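Local coordinates for Obg-like ATPase 1 (Schizosaccharomyces pombe, PDB 1NI3), which hydrolyses ATP, and GTP less efficiently, with magnesium as cofactor, and negatively regulates the G2/M transition of the cell cycle, at residues 322-325 / 326-329; 351-354 / 355-359. All coordinates share one frame; numbering follows the deposited sequence.

Contact 1 (322-325 / 326-329); sequences TIRK and GTKA
A type I beta turn from R324 to T327 ends strand 317-324, and T327 folds back onto R324, which opens it, and onto I323 just before. The turn is closed by T327 N donating to R324 O at 2.7 Å. This bond is fairly straight, with an N-H...O angle of 158°. The same carbonyl oxygen takes a second bond, from the hydroxyl: T327 OG1 to R324 O, also 2.7 Å. Two donors of one residue thus grip one acceptor; the hydroxyl comes in at a C=O...O angle of 112°, well bent and tilted slightly out of the carbonyl plane. With chi1 at -53°, OG1 stands beside T327's own backbone N, which is why both can reach R324 O. The turn lies in the TGS region, where its strand pairs antiparallel with strand 307-312, I323 and K325 bonding through their backbones to I308 and N306. On the apolar side, I323 CD1 meets T327 CB at 4.0 Å. R324 CB passes T327 OG1 at 3.3 Å, but the chain bends at chi2 and chi3 and carries the guanidinium away, where NH1 bonds to G18 O and R16 O and NH2 to Q13 OE1.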
loop_
_atom_site.group_PDB
_atom_site.type_symbol
_atom_site.label_atom_id
_atom_site.label_comp_id
_atom_site.label_asym_id
_atom_site.label_seq_id
_atom_site.Cartn_x
_atom_site.Cartn_y
_atom_site.Cartn_z
ATOM N N THR A 322 12.490 5.227 -3.138
ATOM C CA THR A 322 11.805 4.188 -2.385
ATOM C C THR A 322 12.576 2.875 -2.320
ATOM O O THR A 322 13.071 2.387 -3.329
ATOM C CB THR A 322 10.425 3.890 -2.975
ATOM O OG1 THR A 322 9.574 5.028 -2.802
ATOM C CG2 THR A 322 9.799 2.684 -2.289
ATOM N N ILE A 323 12.676 2.300 -1.127
ATOM C CA ILE A 323 13.361 1.020 -0.970
ATOM C C ILE A 323 12.622 0.151 0.055
ATOM O O ILE A 323 11.764 0.642 0.785
ATOM C CB ILE A 323 14.848 1.206 -0.540
ATOM C CG1 ILE A 323 14.916 1.980 0.773
ATOM C CG2 ILE A 323 15.628 1.910 -1.635
ATOM C CD1 ILE A 323 16.102 1.589 1.626
ATOM N N ARG A 324 12.949 -1.136 0.114
ATOM C CA ARG A 324 12.279 -2.014 1.065
ATOM C C ARG A 324 12.872 -1.929 2.457
ATOM O O ARG A 324 14.092 -1.842 2.623
ATOM C CB ARG A 324 12.294 -3.464 0.575
ATOM C CG ARG A 324 11.225 -3.757 -0.452
ATOM C CD ARG A 324 9.849 -3.734 0.181
ATOM N NE ARG A 324 9.477 -5.027 0.756
ATOM C CZ ARG A 324 9.067 -6.068 0.030
ATOM N NH1 ARG A 324 8.973 -5.969 -1.299
ATOM N NH2 ARG A 324 8.748 -7.210 0.627
ATOM N N LYS A 325 11.986 -1.970 3.447
ATOM C CA LYS A 325 12.343 -1.874 4.856
ATOM C C LYS A 325 13.682 -2.475 5.257
ATOM O O LYS A 325 14.313 -1.994 6.191
ATOM C CB LYS A 325 11.242 -2.499 5.718
ATOM C CG LYS A 325 10.538 -1.519 6.655
ATOM C CD LYS A 325 10.916 -1.731 8.125
ATOM C CE LYS A 325 12.362 -1.329 8.442
ATOM N NZ LYS A 325 12.786 -1.679 9.844
ATOM N N GLY A 326 14.131 -3.521 4.579
ATOM C CA GLY A 326 15.404 -4.094 4.987
ATOM C C GLY A 326 16.473 -4.106 3.921
ATOM O O GLY A 326 17.398 -4.912 3.971
ATOM N N THR A 327 16.360 -3.199 2.962
ATOM C CA THR A 327 17.309 -3.155 1.872
ATOM C C THR A 327 18.691 -2.706 2.311
ATOM O O THR A 327 18.846 -1.863 3.194
ATOM C CB THR A 327 16.810 -2.237 0.768
ATOM O OG1 THR A 327 15.488 -2.639 0.393
ATOM C CG2 THR A 327 17.717 -2.330 -0.445
ATOM N N LYS A 328 19.700 -3.278 1.672
ATOM C CA LYS A 328 21.070 -2.939 1.995
ATOM C C LYS A 328 21.704 -2.013 0.961
ATOM O O LYS A 328 21.446 -2.113 -0.241
ATOM C CB LYS A 328 21.898 -4.216 2.182
ATOM C CG LYS A 328 21.751 -4.842 3.577
ATOM C CD LYS A 328 22.559 -6.138 3.749
ATOM C CE LYS A 328 21.947 -7.297 2.967
ATOM N NZ LYS A 328 22.736 -8.558 3.090
ATOM N N ALA A 329 22.532 -1.104 1.469
ATOM C CA ALA A 329 23.236 -0.098 0.682
ATOM C C ALA A 329 23.471 -0.420 -0.793
ATOM O O ALA A 329 23.011 0.314 -1.663
ATOM C CB ALA A 329 24.551 0.233 1.363
#

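Contact 2 (351-354 / 355-359)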
loop_
_atom_site.group_PDB
_atom_site.type_symbol
_atom_site.label_atom_id
_atom_site.label_comp_id
_atom_site.label_asym_id
_atom_site.label_seq_id
_atom_site.Cartn_x
_atom_site.Cartn_y
_atom_site.Cartn_z
ATOM N N HIS A 351 22.793 10.073 8.179
ATOM C CA HIS A 351 21.497 9.930 8.843
ATOM C C HIS A 351 20.770 11.252 8.937
ATOM O O HIS A 351 21.337 12.252 9.367
ATOM C CB HIS A 351 21.656 9.335 10.248
ATOM C CG HIS A 351 22.182 7.937 10.251
ATOM N ND1 HIS A 351 22.454 7.238 9.097
ATOM C CD2 HIS A 351 22.483 7.094 11.278
ATOM C CE1 HIS A 351 22.898 6.031 9.403
ATOM N NE2 HIS A 351 22.924 5.925 10.723
ATOM N N TYR A 352 19.501 11.245 8.546
ATOM C CA TYR A 352 18.693 12.453 8.562
ATOM C C TYR A 352 18.854 13.240 9.861
ATOM O O TYR A 352 19.034 14.464 9.833
ATOM C CB TYR A 352 17.224 12.104 8.360
ATOM C CG TYR A 352 16.331 13.307 8.444
ATOM C CD1 TYR A 352 16.321 14.275 7.433
ATOM C CD2 TYR A 352 15.522 13.508 9.559
ATOM C CE1 TYR A 352 15.521 15.420 7.540
ATOM C CE2 TYR A 352 14.729 14.643 9.673
ATOM C CZ TYR A 352 14.732 15.597 8.659
ATOM O OH TYR A 352 13.955 16.727 8.793
ATOM N N GLN A 353 18.812 12.541 10.991
ATOM C CA GLN A 353 18.934 13.208 12.281
ATOM C C GLN A 353 20.214 14.030 12.426
ATOM O O GLN A 353 20.190 15.140 12.959
ATOM C CB GLN A 353 18.853 12.182 13.411
ATOM C CG GLN A 353 18.579 12.812 14.763
ATOM C CD GLN A 353 17.399 13.760 14.707
ATOM O OE1 GLN A 353 17.558 14.941 14.401
ATOM N NE2 GLN A 353 16.205 13.246 14.986
ATOM N N ASP A 354 21.330 13.489 11.951
ATOM C CA ASP A 354 22.587 14.207 12.054
ATOM C C ASP A 354 22.541 15.434 11.153
ATOM O O ASP A 354 22.787 16.556 11.609
ATOM C CB ASP A 354 23.754 13.307 11.659
ATOM C CG ASP A 354 23.828 12.065 12.508
ATOM O OD1 ASP A 354 23.484 12.163 13.717
ATOM O OD2 ASP A 354 24.229 10.998 11.974
ATOM N N LEU A 355 22.221 15.229 9.879
ATOM C CA LEU A 355 22.146 16.334 8.944
ATOM C C LEU A 355 21.167 17.376 9.448
ATOM O O LEU A 355 21.428 18.568 9.343
ATOM C CB LEU A 355 21.710 15.843 7.564
ATOM C CG LEU A 355 21.740 16.927 6.479
ATOM C CD1 LEU A 355 23.162 17.404 6.271
ATOM C CD2 LEU A 355 21.188 16.379 5.178
ATOM N N PHE A 356 20.042 16.931 10.001
ATOM C CA PHE A 356 19.043 17.873 10.496
ATOM C C PHE A 356 19.547 18.646 11.698
ATOM O O PHE A 356 19.101 19.768 11.964
ATOM C CB PHE A 356 17.759 17.161 10.897
ATOM C CG PHE A 356 16.796 18.044 11.632
ATOM C CD1 PHE A 356 16.178 19.110 10.986
ATOM C CD2 PHE A 356 16.544 17.845 12.983
ATOM C CE1 PHE A 356 15.321 19.975 11.682
ATOM C CE2 PHE A 356 15.690 18.701 13.686
ATOM C CZ PHE A 356 15.081 19.765 13.036
ATOM N N ASP A 357 20.467 18.040 12.440
ATOM C CA ASP A 357 21.018 18.698 13.623
ATOM C C ASP A 357 22.180 19.637 13.303
ATOM O O ASP A 357 22.482 20.536 14.088
ATOM C CB ASP A 357 21.458 17.652 14.655
ATOM C CG ASP A 357 20.283 16.901 15.253
ATOM O OD1 ASP A 357 19.274 17.548 15.624
ATOM O OD2 ASP A 357 20.367 15.661 15.372
ATOM N N TYR A 358 22.817 19.442 12.153
ATOM C CA TYR A 358 23.948 20.276 11.780
ATOM C C TYR A 358 23.670 21.246 10.653
ATOM O O TYR A 358 24.491 22.118 10.359
ATOM C CB TYR A 358 25.128 19.406 11.413
ATOM C CG TYR A 358 25.724 18.732 12.613
ATOM C CD1 TYR A 358 25.011 17.771 13.323
ATOM C CD2 TYR A 358 27.012 19.057 13.043
ATOM C CE1 TYR A 358 25.568 17.149 14.436
ATOM C CE2 TYR A 358 27.578 18.444 14.148
ATOM C CZ TYR A 358 26.854 17.491 14.838
ATOM O OH TYR A 358 27.436 16.882 15.922
ATOM N N LYS A 359 22.532 21.074 9.999
ATOM C CA LYS A 359 22.140 21.976 8.935
ATOM C C LYS A 359 23.210 22.186 7.859
ATOM O O LYS A 359 23.371 23.301 7.382
ATOM C CB LYS A 359 21.772 23.332 9.545
ATOM C CG LYS A 359 21.286 23.295 10.995
ATOM C CD LYS A 359 19.986 22.529 11.166
ATOM C CE LYS A 359 19.209 22.993 12.399
ATOM N NZ LYS A 359 17.877 22.336 12.550
#
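Backbone N-H groups of L355, F356 and Y358 donate to the carbonyls of H351, Y352 and D354 four residues earlier, the i to i+4 pattern of a short alpha helix, as in L355 N to H351 O at 3.1 Å and 165°. This is helix 352-358 of the TGS region: H351 occupies the N-cap position, and K359, with positive phi, leaves the helical conformation. Y352 and F356, one turn apart, carry the side-chain packing. CB of F356 sits over one face of the Y352 ring, a CH-pi contact with CB 4.2 Å from the ring centroid and 17° off the normal. Both side chains place CG anti to the backbone N and turn their rings by similar chi2 angles, which leaves the ring planes near parallel, yet they are slid apart and barely overlap: their centroids are 5.8 Å apart. W72 meets the F356 ring edge-to-face, while L355 and Y352 both pack on L73 of helix 68-77 and on I384 of strand 384-386, joining the helix to both elements. Near the C-terminal end, L355 O accepts from both Y358 N and K359 N, which arrive from the same face of its plane. D354 O lies at the edge of the Y358 ring, near its plane. K359 folds back over F356, its NZ donating to F356 O at 2.9 Å.

Contact 1 precedes contact 2 along the chain, and both fall in the TGS range, on the same side of the chain's centre. Their centres are 20 Å apart and their nearest atoms about 10 Å, so the two do not touch. Helices 329-336 and 338-342 and then strand 346-350, the middle strand of a three-stranded antiparallel sheet, lead from one to the other. Contact 1 ends a strand of the larger mixed sheet, whose strand 317-324 also runs parallel to strand 81-90; contact 2 follows directly after the smaller sheet's central strand. Contact 1 reaches the N-terminal residues through R324, and contact 2 reaches helix 68-77 through Y352 and L355, both away from the annotated nucleotide site.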